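Local structure of berberine bridge enzyme-like protein (Arabidopsis thaliana, 5D79) at residues A[83-88]-A[130-135]; A[104-109]-A[126-131]; A[286-291]-A[300-305]. The protein acts as an FAD-dependent oxidoreductase of the berberine bridge enzyme-like family and takes part in adaptation to salt stress. All coordinates share one frame; numbering follows the deposited sequence.

Contact 1. Residues A[83-88]-A[130-135]; sequences TPVKAS and LRNLRS
Direct polar contact between 83-88 and 130-135 rests on the carboxamide of Asn132. Its CG lies anti to the carbonyl carbon, beside the backbone N (chi1 -71°), and this sends ND2 across to Thr83, where it donates to the carbonyl: Asn132 ND2 to Thr83 O is 3.1 Å, but the N-H...O angle of 134° makes the bond weak. A second polar link runs through one water, which gives a proton to Pro84 O at 2.6 Å and receives one from Asn132 N at 2.9 Å. Asn132 is therefore tied to 83-88 by its side chain and its backbone alike.

Fold topology explains why the two meet. Segment 83-88 leaves strand 80-82 and turns into helix 87-100, the first leg of a beta-alpha-beta crossover in the FAD-binding PCMH-type domain; segment 130-135 leaves the neighbouring parallel strand 125-129 through a type I beta turn, closed by Leu133 N donating to Leu130 O. Both exits lie at the same end of the sheet. Asp89, in the helix, accepts a hydrogen bond from Val85 N.

The remaining contacts are van der Waals, several of them carbon against a carbonyl oxygen. Leu133, with CG anti to its carbonyl carbon (chi1 -62°), reaches over with one branch, so that its CD2 sits 3.1 Å from Val85 O. Asn132 CB presses equally near Pro84 O, while Val85 CG1 runs alongside the Asn132 side chain. Deeper, the CG corner of the proline ring meets a leucine branch, Pro84 CG to Leu130 CD2 at 4.2 Å. On the flank Thr83 CG2 crosses the Arg131 chain obliquely and touches its CD at 4.1 Å; beyond that point the guanidinium of Arg131 turns to Asp129.

Contact 2. Residues A[104-109]-A[126-131]; sequences VRTRSA and AVIDLR. With FAD (flavin-adenine dinucleotide), chain E.
Strands 104-107 and 126-129 run parallel in the FAD-binding PCMH-type domain, in register from Val104 with Ala126 to Arg107 with Asp129. Arg105 N, Ile128 N, Arg107 N and Leu130 N donate in turn across the gap, the last of these, Leu130 N, to Arg107 O.

On the face carrying Arg107 and Asp129, charge dominates. Both side chains start with CG anti to the backbone N (chi1 -176° for Arg107); Arg107 then bends at chi3, which swings the guanidinium side-on to one carboxylate oxygen: NE lies 3.2 Å and NH2 2.9 Å from Asp129 OD2, both bonds nearly in the guanidinium plane. The carboxylate plane stands 82° to it, so NE comes from above the carboxylate while NH2 approaches nearly along the C-O axis. Arg131 takes up the other oxygen and shares the first. Asp129 OD1 takes Arg131 N on its anti lone pair at 3.0 Å, forming an Asx turn, and Arg131 NE from above the plane at 2.9 Å; Arg131 NH2 adds a salt bridge to Asp129 OD2 at 2.8 Å. An alanine in place of Asp129 would lack the carboxylate that both arginines share, which would probably loosen the Asx turn and let the two guanidiniums move apart.

Across the sheet, with Thr106 CG2 anti to the backbone N, the Thr106 and Leu130 side chains cross obliquely, CG2 to CD1 at 3.7 Å, and that leucine methyl also touches the adenine. Ser108 meets the cofactor: its OG is hydrogen-bonded to FAD N7A at 2.6 Å and also to Thr149 O, its N donates to FAD O2A, while FAD O2B donates to Thr106 O.

With NH2 of Arg107 only 3.6 Å from NH2 of Arg131, in guanidinium planes 11° apart, the like charges are presumably tolerated because Asp129 lies against both, an environment likely to keep its carboxylate ionised.

Contact 3. Residues A[286-291]-A[300-305]; sequences IRTTLE and ALFTGL
Strand 286-291 pairs antiparallel with strand 300-305, their axes at 156° and 4.7 Å at closest approach, through four backbone hydrogen bonds in the hydrogen-bonded pairs Arg287-Thr303 and Thr289-Leu301; Leu301 N to Thr289 O, at 2.9 Å and 172°, is the straightest.

Thr288 and Phe302 point to the same face and lie side by side. With Thr288 OG1 anti to its carbonyl carbon, the hydroxyl comes obliquely to the CD1-CE1 side of the ring, 3.2 Å from Phe302 CD1, and finds no hydrogen-bonding partner although buried. Further along that face Leu290 CD2 rests on Ala300 CB at 3.7 Å, while Gly304 faces Ile286 without a side chain. Trp273, Ile270, Ala266 and Ile269 of helix 263-276 pack over this side. On the other face Arg287 and Thr303 run alongside each other; Arg287 then bends at chi3 and its NH2 bonds to Thr401. At the far end the Glu291 and Leu301 side chains cross obliquely, OE2 to CD2 at 3.6 Å.

The two strands follow each other through a short connection and pair antiparallel, a beta hairpin, here two inner strands of the seven-stranded antiparallel sheet that, as in berberine bridge enzyme relatives, belongs to the substrate-binding domain.

Overall arrangement
Contacts 1 and 2 form one continuous region, their centres 10 Å apart, and share Leu130 and Arg131. Pro84 makes the join: its CD lies 3.1 Å from Asp129 O, so the exit from strand 80-82 packs directly on strand 125-129. Both belong to the FAD-binding domain, and contact 2 holds the adenine and diphosphate end of the cofactor, with the side chain of Ser108 about 8 Å from that of His111, the covalent attachment site that is not linked in this structure. Contact 3 lies on the opposite side of the chain's centre, about 34 Å from contact 2 between centres and 18 Å between nearest atoms; FAD spans that gap, coming within about 5 Å of the Arg287 side chain.

Contact 1. Residues A[83-88]-A[130-135]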
loop_
_atom_site.group_PDB
_atom_site.type_symbol
_atom_site.label_atom_id
_atom_site.label_comp_id
_atom_site.label_asym_id
_atom_site.label_seq_id
_atom_site.Cartn_x
_atom_site.Cartn_y
_atom_site.Cartn_z
ATOM N N THR A 83 -2.401 -19.511 11.989
ATOM C CA THR A 83 -2.031 -18.268 12.666
ATOM C C THR A 83 -0.820 -18.523 13.563
ATOM O O THR A 83 -0.970 -18.739 14.765
ATOM C CB THR A 83 -3.211 -17.661 13.519
ATOM O OG1 THR A 83 -3.537 -18.512 14.632
ATOM C CG2 THR A 83 -4.453 -17.451 12.666
ATOM N N PRO A 84 0.389 -18.493 12.974
ATOM C CA PRO A 84 1.637 -18.774 13.699
ATOM C C PRO A 84 1.842 -17.855 14.907
ATOM O O PRO A 84 1.369 -16.719 14.889
ATOM C CB PRO A 84 2.716 -18.528 12.639
ATOM C CG PRO A 84 2.057 -17.606 11.634
ATOM C CD PRO A 84 0.644 -18.051 11.591
ATOM N N VAL A 85 2.531 -18.341 15.938
ATOM C CA VAL A 85 2.816 -17.525 17.117
ATOM C C VAL A 85 4.320 -17.393 17.366
ATOM O O VAL A 85 4.756 -16.539 18.141
ATOM C CB VAL A 85 2.140 -18.093 18.381
ATOM C CG1 VAL A 85 0.617 -18.074 18.224
ATOM C CG2 VAL A 85 2.652 -19.497 18.686
ATOM N N LYS A 86 5.108 -18.233 16.708
ATOM C CA LYS A 86 6.559 -18.123 16.772
ATOM C C LYS A 86 7.108 -18.366 15.380
ATOM O O LYS A 86 6.427 -18.944 14.539
ATOM C CB LYS A 86 7.150 -19.110 17.786
ATOM C CG LYS A 86 6.698 -20.540 17.601
ATOM C CD LYS A 86 7.032 -21.400 18.807
ATOM C CE LYS A 86 6.490 -22.824 18.654
ATOM N NZ LYS A 86 4.994 -22.905 18.652
ATOM N N ALA A 87 8.330 -17.908 15.132
ATOM C CA ALA A 87 8.938 -18.043 13.812
ATOM C C ALA A 87 8.943 -19.487 13.334
ATOM O O ALA A 87 8.673 -19.752 12.166
ATOM C CB ALA A 87 10.351 -17.499 13.820
ATOM N N SER A 88 9.233 -20.412 14.247
ATOM C CA SER A 88 9.378 -21.826 13.905
ATOM C C SER A 88 8.131 -22.388 13.224
ATOM O O SER A 88 8.230 -23.284 12.384
ATOM C CB SER A 88 9.696 -22.651 15.157
ATOM O OG SER A 88 8.539 -22.834 15.966
ATOM N N LEU A 130 -0.650 -13.599 9.729
ATOM C CA LEU A 130 0.418 -13.154 10.631
ATOM C C LEU A 130 -0.076 -12.334 11.808
ATOM O O LEU A 130 0.718 -11.701 12.500
ATOM C CB LEU A 130 1.450 -12.336 9.861
ATOM C CG LEU A 130 2.155 -13.110 8.750
ATOM C CD1 LEU A 130 2.982 -12.181 7.900
ATOM C CD2 LEU A 130 3.023 -14.193 9.356
ATOM N N ARG A 131 -1.382 -12.372 12.045
ATOM C CA ARG A 131 -2.017 -11.555 13.069
ATOM C C ARG A 131 -1.409 -11.679 14.471
ATOM O O ARG A 131 -1.503 -10.754 15.262
ATOM C CB ARG A 131 -3.501 -11.900 13.140
ATOM C CG ARG A 131 -3.812 -13.286 13.691
ATOM C CD ARG A 131 -5.293 -13.513 13.618
ATOM N NE ARG A 131 -5.791 -12.996 12.352
ATOM C CZ ARG A 131 -7.066 -12.995 11.986
ATOM N NH1 ARG A 131 -7.993 -13.487 12.797
ATOM N NH2 ARG A 131 -7.409 -12.500 10.803
ATOM N N ASN A 132 -0.788 -12.816 14.775
ATOM C CA ASN A 132 -0.238 -13.057 16.110
ATOM C C ASN A 132 1.189 -12.550 16.282
ATOM O O ASN A 132 1.666 -12.397 17.407
ATOM C CB ASN A 132 -0.283 -14.551 16.445
ATOM C CG ASN A 132 -1.688 -15.047 16.698
ATOM O OD1 ASN A 132 -2.580 -14.268 17.054
ATOM N ND2 ASN A 132 -1.897 -16.352 16.525
ATOM N N LEU A 133 1.868 -12.306 15.163
ATOM C CA LEU A 133 3.238 -11.803 15.189
ATOM C C LEU A 133 3.271 -10.324 14.817
ATOM O O LEU A 133 3.548 -9.961 13.675
ATOM C CB LEU A 133 4.134 -12.614 14.244
ATOM C CG LEU A 133 4.290 -14.102 14.561
ATOM C CD1 LEU A 133 5.165 -14.807 13.531
ATOM C CD2 LEU A 133 4.851 -14.275 15.962
ATOM N N ARG A 134 2.988 -9.475 15.799
ATOM C CA ARG A 134 2.890 -8.042 15.566
ATOM C C ARG A 134 3.639 -7.244 16.623
ATOM O O ARG A 134 3.305 -6.086 16.898
ATOM C CB ARG A 134 1.421 -7.610 15.525
ATOM C CG ARG A 134 0.622 -7.951 16.757
ATOM C CD ARG A 134 -0.805 -7.481 16.591
ATOM N NE ARG A 134 -1.757 -8.432 17.148
ATOM C CZ ARG A 134 -3.048 -8.175 17.339
ATOM N NH1 ARG A 134 -3.840 -9.111 17.847
ATOM N NH2 ARG A 134 -3.541 -6.982 17.032
ATOM N N SER A 135 4.657 -7.864 17.208
ATOM C CA SER A 135 5.417 -7.234 18.278
ATOM C C SER A 135 6.293 -6.105 17.751
ATOM O O SER A 135 7.001 -6.274 16.757
ATOM C CB SER A 135 6.274 -8.272 19.002
ATOM O OG SER A 135 5.461 -9.247 19.636
HETATM O O HOH W 1 -0.348 -15.396 13.420
#

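Contact 2. Residues A[104-109]-A[126-131]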
loop_
_atom_site.group_PDB
_atom_site.type_symbol
_atom_site.label_atom_id
_atom_site.label_comp_id
_atom_site.label_asym_id
_atom_site.label_seq_id
_atom_site.Cartn_x
_atom_site.Cartn_y
_atom_site.Cartn_z
ATOM N N VAL A 104 0.446 -21.818 -0.682
ATOM C CA VAL A 104 0.039 -20.928 0.408
ATOM C C VAL A 104 -0.064 -19.476 -0.018
ATOM O O VAL A 104 0.474 -19.081 -1.047
ATOM C CB VAL A 104 1.007 -20.987 1.607
ATOM C CG1 VAL A 104 1.206 -22.423 2.059
ATOM C CG2 VAL A 104 2.332 -20.337 1.258
ATOM N N ARG A 105 -0.770 -18.691 0.791
ATOM C CA ARG A 105 -0.796 -17.242 0.657
ATOM C C ARG A 105 -0.529 -16.632 2.019
ATOM O O ARG A 105 -0.987 -17.155 3.019
ATOM C CB ARG A 105 -2.135 -16.762 0.109
ATOM C CG ARG A 105 -2.390 -17.153 -1.332
ATOM C CD ARG A 105 -1.380 -16.519 -2.274
ATOM N NE ARG A 105 -1.480 -17.089 -3.614
ATOM C CZ ARG A 105 -2.186 -16.562 -4.609
ATOM N NH1 ARG A 105 -2.852 -15.428 -4.428
ATOM N NH2 ARG A 105 -2.213 -17.161 -5.792
ATOM N N THR A 106 0.217 -15.530 2.061
ATOM C CA THR A 106 0.567 -14.899 3.331
ATOM C C THR A 106 -0.207 -13.605 3.576
ATOM O O THR A 106 -0.152 -12.676 2.769
ATOM C CB THR A 106 2.061 -14.584 3.399
ATOM O OG1 THR A 106 2.798 -15.802 3.394
ATOM C CG2 THR A 106 2.385 -13.813 4.671
ATOM N N ARG A 107 -0.917 -13.537 4.697
ATOM C CA ARG A 107 -1.676 -12.337 5.020
ATOM C C ARG A 107 -1.131 -11.632 6.255
ATOM O O ARG A 107 -0.896 -12.265 7.280
ATOM C CB ARG A 107 -3.154 -12.673 5.229
ATOM C CG ARG A 107 -4.009 -11.443 5.469
ATOM C CD ARG A 107 -5.479 -11.706 5.267
ATOM N NE ARG A 107 -6.038 -12.522 6.333
ATOM C CZ ARG A 107 -7.291 -12.955 6.358
ATOM N NH1 ARG A 107 -8.113 -12.654 5.362
ATOM N NH2 ARG A 107 -7.716 -13.686 7.384
ATOM N N SER A 108 -0.927 -10.318 6.148
ATOM C CA SER A 108 -0.624 -9.491 7.318
ATOM C C SER A 108 -1.897 -8.842 7.853
ATOM O O SER A 108 -2.442 -9.287 8.847
ATOM C CB SER A 108 0.418 -8.420 6.991
ATOM O OG SER A 108 1.657 -9.013 6.653
ATOM N N ALA A 109 -2.375 -7.794 7.197
ATOM C CA ALA A 109 -3.590 -7.141 7.665
ATOM C C ALA A 109 -4.622 -7.055 6.557
ATOM O O ALA A 109 -5.694 -6.490 6.748
ATOM C CB ALA A 109 -3.288 -5.756 8.220
ATOM N N ALA A 126 -3.667 -22.661 1.230
ATOM C CA ALA A 126 -3.819 -22.391 2.642
ATOM C C ALA A 126 -3.362 -20.954 2.901
ATOM O O ALA A 126 -2.735 -20.342 2.032
ATOM C CB ALA A 126 -3.018 -23.379 3.457
ATOM N N VAL A 127 -3.674 -20.421 4.084
ATOM C CA VAL A 127 -3.312 -19.049 4.440
ATOM C C VAL A 127 -2.412 -18.992 5.670
ATOM O O VAL A 127 -2.733 -19.562 6.695
ATOM C CB VAL A 127 -4.572 -18.180 4.713
ATOM C CG1 VAL A 127 -4.188 -16.862 5.365
ATOM C CG2 VAL A 127 -5.350 -17.931 3.430
ATOM N N ILE A 128 -1.277 -18.310 5.550
ATOM C CA ILE A 128 -0.447 -17.948 6.701
ATOM C C ILE A 128 -0.825 -16.533 7.191
ATOM O O ILE A 128 -0.310 -15.528 6.677
ATOM C CB ILE A 128 1.072 -17.978 6.358
ATOM C CG1 ILE A 128 1.446 -19.247 5.588
ATOM C CG2 ILE A 128 1.913 -17.857 7.614
ATOM C CD1 ILE A 128 2.855 -19.236 5.063
ATOM N N ASP A 129 -1.735 -16.465 8.163
ATOM C CA ASP A 129 -2.194 -15.197 8.732
ATOM C C ASP A 129 -1.244 -14.785 9.858
ATOM O O ASP A 129 -1.063 -15.529 10.827
ATOM C CB ASP A 129 -3.638 -15.338 9.239
ATOM C CG ASP A 129 -4.296 -13.995 9.614
ATOM O OD1 ASP A 129 -3.693 -13.193 10.357
ATOM O OD2 ASP A 129 -5.448 -13.761 9.177
ATOM N N LEU A 130 -0.650 -13.599 9.729
ATOM C CA LEU A 130 0.418 -13.154 10.631
ATOM C C LEU A 130 -0.076 -12.334 11.808
ATOM O O LEU A 130 0.718 -11.701 12.500
ATOM C CB LEU A 130 1.450 -12.336 9.861
ATOM C CG LEU A 130 2.155 -13.110 8.750
ATOM C CD1 LEU A 130 2.982 -12.181 7.900
ATOM C CD2 LEU A 130 3.023 -14.193 9.356
ATOM N N ARG A 131 -1.382 -12.372 12.045
ATOM C CA ARG A 131 -2.017 -11.555 13.069
ATOM C C ARG A 131 -1.409 -11.679 14.471
ATOM O O ARG A 131 -1.503 -10.754 15.262
ATOM C CB ARG A 131 -3.501 -11.900 13.140
ATOM C CG ARG A 131 -3.812 -13.286 13.691
ATOM C CD ARG A 131 -5.293 -13.513 13.618
ATOM N NE ARG A 131 -5.791 -12.996 12.352
ATOM C CZ ARG A 131 -7.066 -12.995 11.986
ATOM N NH1 ARG A 131 -7.993 -13.487 12.797
ATOM N NH2 ARG A 131 -7.409 -12.500 10.803
HETATM P PA FAD E . -2.112 -7.985 2.742
HETATM O O1A FAD E . -3.316 -8.357 1.915
HETATM O O2A FAD E . -2.045 -8.733 4.053
HETATM O O5B FAD E . -0.771 -8.191 1.864
HETATM C C5B FAD E . -0.685 -7.719 0.527
HETATM C C4B FAD E . 0.372 -8.466 -0.298
HETATM O O4B FAD E . 1.576 -8.542 0.443
HETATM C C3B FAD E . -0.069 -9.889 -0.605
HETATM O O3B FAD E . 0.366 -10.293 -1.886
HETATM C C2B FAD E . 0.611 -10.698 0.485
HETATM O O2B FAD E . 0.868 -12.033 0.092
HETATM C C1B FAD E . 1.872 -9.888 0.774
HETATM N N9A FAD E . 2.359 -9.987 2.167
HETATM C C8A FAD E . 1.766 -9.533 3.325
HETATM N N7A FAD E . 2.584 -9.826 4.369
HETATM C C5A FAD E . 3.687 -10.456 3.899
HETATM C C6A FAD E . 4.831 -10.973 4.508
HETATM N N6A FAD E . 5.116 -10.688 5.774
HETATM N N1A FAD E . 5.806 -11.572 3.735
HETATM C C2A FAD E . 5.655 -11.651 2.369
HETATM N N3A FAD E . 4.518 -11.141 1.772
HETATM C C4A FAD E . 3.554 -10.554 2.518
HETATM N N1 FAD E . -0.664 2.136 0.088
HETATM C C2 FAD E . 0.129 3.270 0.039
HETATM O O2 FAD E . 1.357 3.172 -0.068
HETATM N N3 FAD E . -0.467 4.522 0.131
HETATM C C4 FAD E . -1.839 4.657 0.266
HETATM O O4 FAD E . -2.318 5.775 0.459
HETATM C C4X FAD E . -2.632 3.511 0.337
HETATM N N5 FAD E . -3.989 3.597 0.606
HETATM C C5X FAD E . -4.685 2.456 0.975
HETATM C C6 FAD E . -5.977 2.533 1.492
HETATM C C7 FAD E . -6.669 1.373 1.853
HETATM C C7M FAD E . -8.063 1.468 2.396
HETATM C C8 FAD E . -6.049 0.127 1.741
HETATM C C8M FAD E . -6.777 -1.136 2.097
HETATM C C9 FAD E . -4.761 0.050 1.223
HETATM C C9A FAD E . -4.097 1.203 0.793
HETATM N N10 FAD E . -2.826 1.129 0.243
HETATM C C10 FAD E . -2.023 2.251 0.277
HETATM C "C1'" FAD E . -2.308 -0.166 -0.303
HETATM C "C2'" FAD E . -1.566 -1.004 0.721
HETATM O "O2'" FAD E . -0.375 -0.341 1.085
HETATM C "C3'" FAD E . -1.278 -2.359 0.084
HETATM O "O3'" FAD E . -2.507 -3.015 -0.139
HETATM C "C4'" FAD E . -0.451 -3.247 0.980
HETATM O "O4'" FAD E . 0.219 -4.209 0.208
HETATM C "C5'" FAD E . -1.366 -4.005 1.916
HETATM O "O5'" FAD E . -0.593 -4.554 2.958
HETATM P P FAD E . -1.347 -5.484 4.024
HETATM O O1P FAD E . -0.338 -6.209 4.875
HETATM O O2P FAD E . -2.294 -4.674 4.873
HETATM O O3P FAD E . -2.203 -6.398 3.007
HETATM O O HOH W 2 -4.489 -10.964 9.579
#

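Contact 3. Residues A[286-291]-A[300-305]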
loop_
_atom_site.group_PDB
_atom_site.type_symbol
_atom_site.label_atom_id
_atom_site.label_comp_id
_atom_site.label_asym_id
_atom_site.label_seq_id
_atom_site.Cartn_x
_atom_site.Cartn_y
_atom_site.Cartn_z
ATOM N N ILE A 286 1.765 18.650 -0.369
ATOM C CA ILE A 286 0.458 19.156 -0.788
ATOM C C ILE A 286 -0.285 18.180 -1.713
ATOM O O ILE A 286 0.068 18.011 -2.885
ATOM C CB ILE A 286 0.567 20.521 -1.524
ATOM C CG1 ILE A 286 1.793 21.308 -1.088
ATOM C CG2 ILE A 286 -0.696 21.361 -1.326
ATOM C CD1 ILE A 286 2.014 22.499 -1.955
ATOM N N ARG A 287 -1.333 17.572 -1.179
ATOM C CA ARG A 287 -2.171 16.623 -1.911
ATOM C C ARG A 287 -3.490 17.255 -2.402
ATOM O O ARG A 287 -4.061 18.132 -1.757
ATOM C CB ARG A 287 -2.454 15.400 -1.021
ATOM C CG ARG A 287 -3.741 14.629 -1.354
ATOM C CD ARG A 287 -3.832 13.282 -0.628
ATOM N NE ARG A 287 -2.731 12.388 -1.001
ATOM C CZ ARG A 287 -2.458 11.244 -0.379
ATOM N NH1 ARG A 287 -3.210 10.856 0.648
ATOM N NH2 ARG A 287 -1.438 10.495 -0.769
ATOM N N THR A 288 -3.956 16.811 -3.563
ATOM C CA THR A 288 -5.222 17.249 -4.111
ATOM C C THR A 288 -6.140 16.040 -4.242
ATOM O O THR A 288 -5.786 15.037 -4.866
ATOM C CB THR A 288 -5.042 17.933 -5.493
ATOM O OG1 THR A 288 -4.255 19.130 -5.354
ATOM C CG2 THR A 288 -6.387 18.283 -6.112
ATOM N N THR A 289 -7.312 16.118 -3.635
ATOM C CA THR A 289 -8.283 15.051 -3.783
ATOM C C THR A 289 -9.565 15.584 -4.395
ATOM O O THR A 289 -10.173 16.528 -3.897
ATOM C CB THR A 289 -8.614 14.389 -2.444
ATOM O OG1 THR A 289 -7.398 14.072 -1.757
ATOM C CG2 THR A 289 -9.452 13.118 -2.669
ATOM N N LEU A 290 -9.967 14.973 -5.490
ATOM C CA LEU A 290 -11.250 15.262 -6.078
ATOM C C LEU A 290 -12.254 14.213 -5.615
ATOM O O LEU A 290 -12.011 13.013 -5.747
ATOM C CB LEU A 290 -11.132 15.277 -7.590
ATOM C CG LEU A 290 -10.062 16.210 -8.124
ATOM C CD1 LEU A 290 -10.155 16.236 -9.639
ATOM C CD2 LEU A 290 -10.268 17.580 -7.562
ATOM N N GLU A 291 -13.371 14.665 -5.058
ATOM C CA GLU A 291 -14.342 13.764 -4.445
ATOM C C GLU A 291 -15.622 14.516 -4.111
ATOM O O GLU A 291 -15.690 15.726 -4.292
ATOM C CB GLU A 291 -13.769 13.142 -3.175
ATOM C CG GLU A 291 -13.516 14.185 -2.126
ATOM C CD GLU A 291 -12.991 13.614 -0.854
ATOM O OE1 GLU A 291 -12.766 12.392 -0.804
ATOM O OE2 GLU A 291 -12.806 14.393 0.096
ATOM N N ALA A 300 -12.717 20.165 -4.860
ATOM C CA ALA A 300 -11.287 19.889 -4.749
ATOM C C ALA A 300 -10.830 20.149 -3.327
ATOM O O ALA A 300 -10.981 21.252 -2.811
ATOM C CB ALA A 300 -10.482 20.739 -5.716
ATOM N N LEU A 301 -10.267 19.123 -2.705
ATOM C CA LEU A 301 -9.755 19.213 -1.352
ATOM C C LEU A 301 -8.220 19.240 -1.360
ATOM O O LEU A 301 -7.573 18.251 -1.688
ATOM C CB LEU A 301 -10.276 18.038 -0.525
ATOM C CG LEU A 301 -10.335 18.175 0.991
ATOM C CD1 LEU A 301 -11.365 19.235 1.392
ATOM C CD2 LEU A 301 -10.651 16.819 1.612
ATOM N N PHE A 302 -7.651 20.386 -1.012
ATOM C CA PHE A 302 -6.213 20.532 -0.874
ATOM C C PHE A 302 -5.797 20.411 0.585
ATOM O O PHE A 302 -6.084 21.286 1.399
ATOM C CB PHE A 302 -5.771 21.869 -1.433
ATOM C CG PHE A 302 -6.243 22.111 -2.823
ATOM C CD1 PHE A 302 -5.505 21.654 -3.905
ATOM C CD2 PHE A 302 -7.434 22.776 -3.058
ATOM C CE1 PHE A 302 -5.944 21.867 -5.201
ATOM C CE2 PHE A 302 -7.878 22.987 -4.347
ATOM C CZ PHE A 302 -7.133 22.534 -5.421
ATOM N N THR A 303 -5.129 19.310 0.908
ATOM C CA THR A 303 -4.658 19.055 2.260
ATOM C C THR A 303 -3.148 18.874 2.245
ATOM O O THR A 303 -2.559 18.461 1.242
ATOM C CB THR A 303 -5.319 17.815 2.869
ATOM O OG1 THR A 303 -5.085 16.689 2.019
ATOM C CG2 THR A 303 -6.789 18.038 2.984
ATOM N N GLY A 304 -2.509 19.189 3.358
ATOM C CA GLY A 304 -1.067 19.135 3.390
ATOM C C GLY A 304 -0.451 19.057 4.760
ATOM O O GLY A 304 -1.092 19.342 5.763
ATOM N N LEU A 305 0.810 18.656 4.778
ATOM C CA LEU A 305 1.588 18.546 5.993
ATOM C C LEU A 305 2.888 19.302 5.769
ATOM O O LEU A 305 3.626 19.035 4.822
ATOM C CB LEU A 305 1.850 17.079 6.348
ATOM C CG LEU A 305 2.863 16.863 7.471
ATOM C CD1 LEU A 305 2.298 17.318 8.772
ATOM C CD2 LEU A 305 3.281 15.418 7.561
#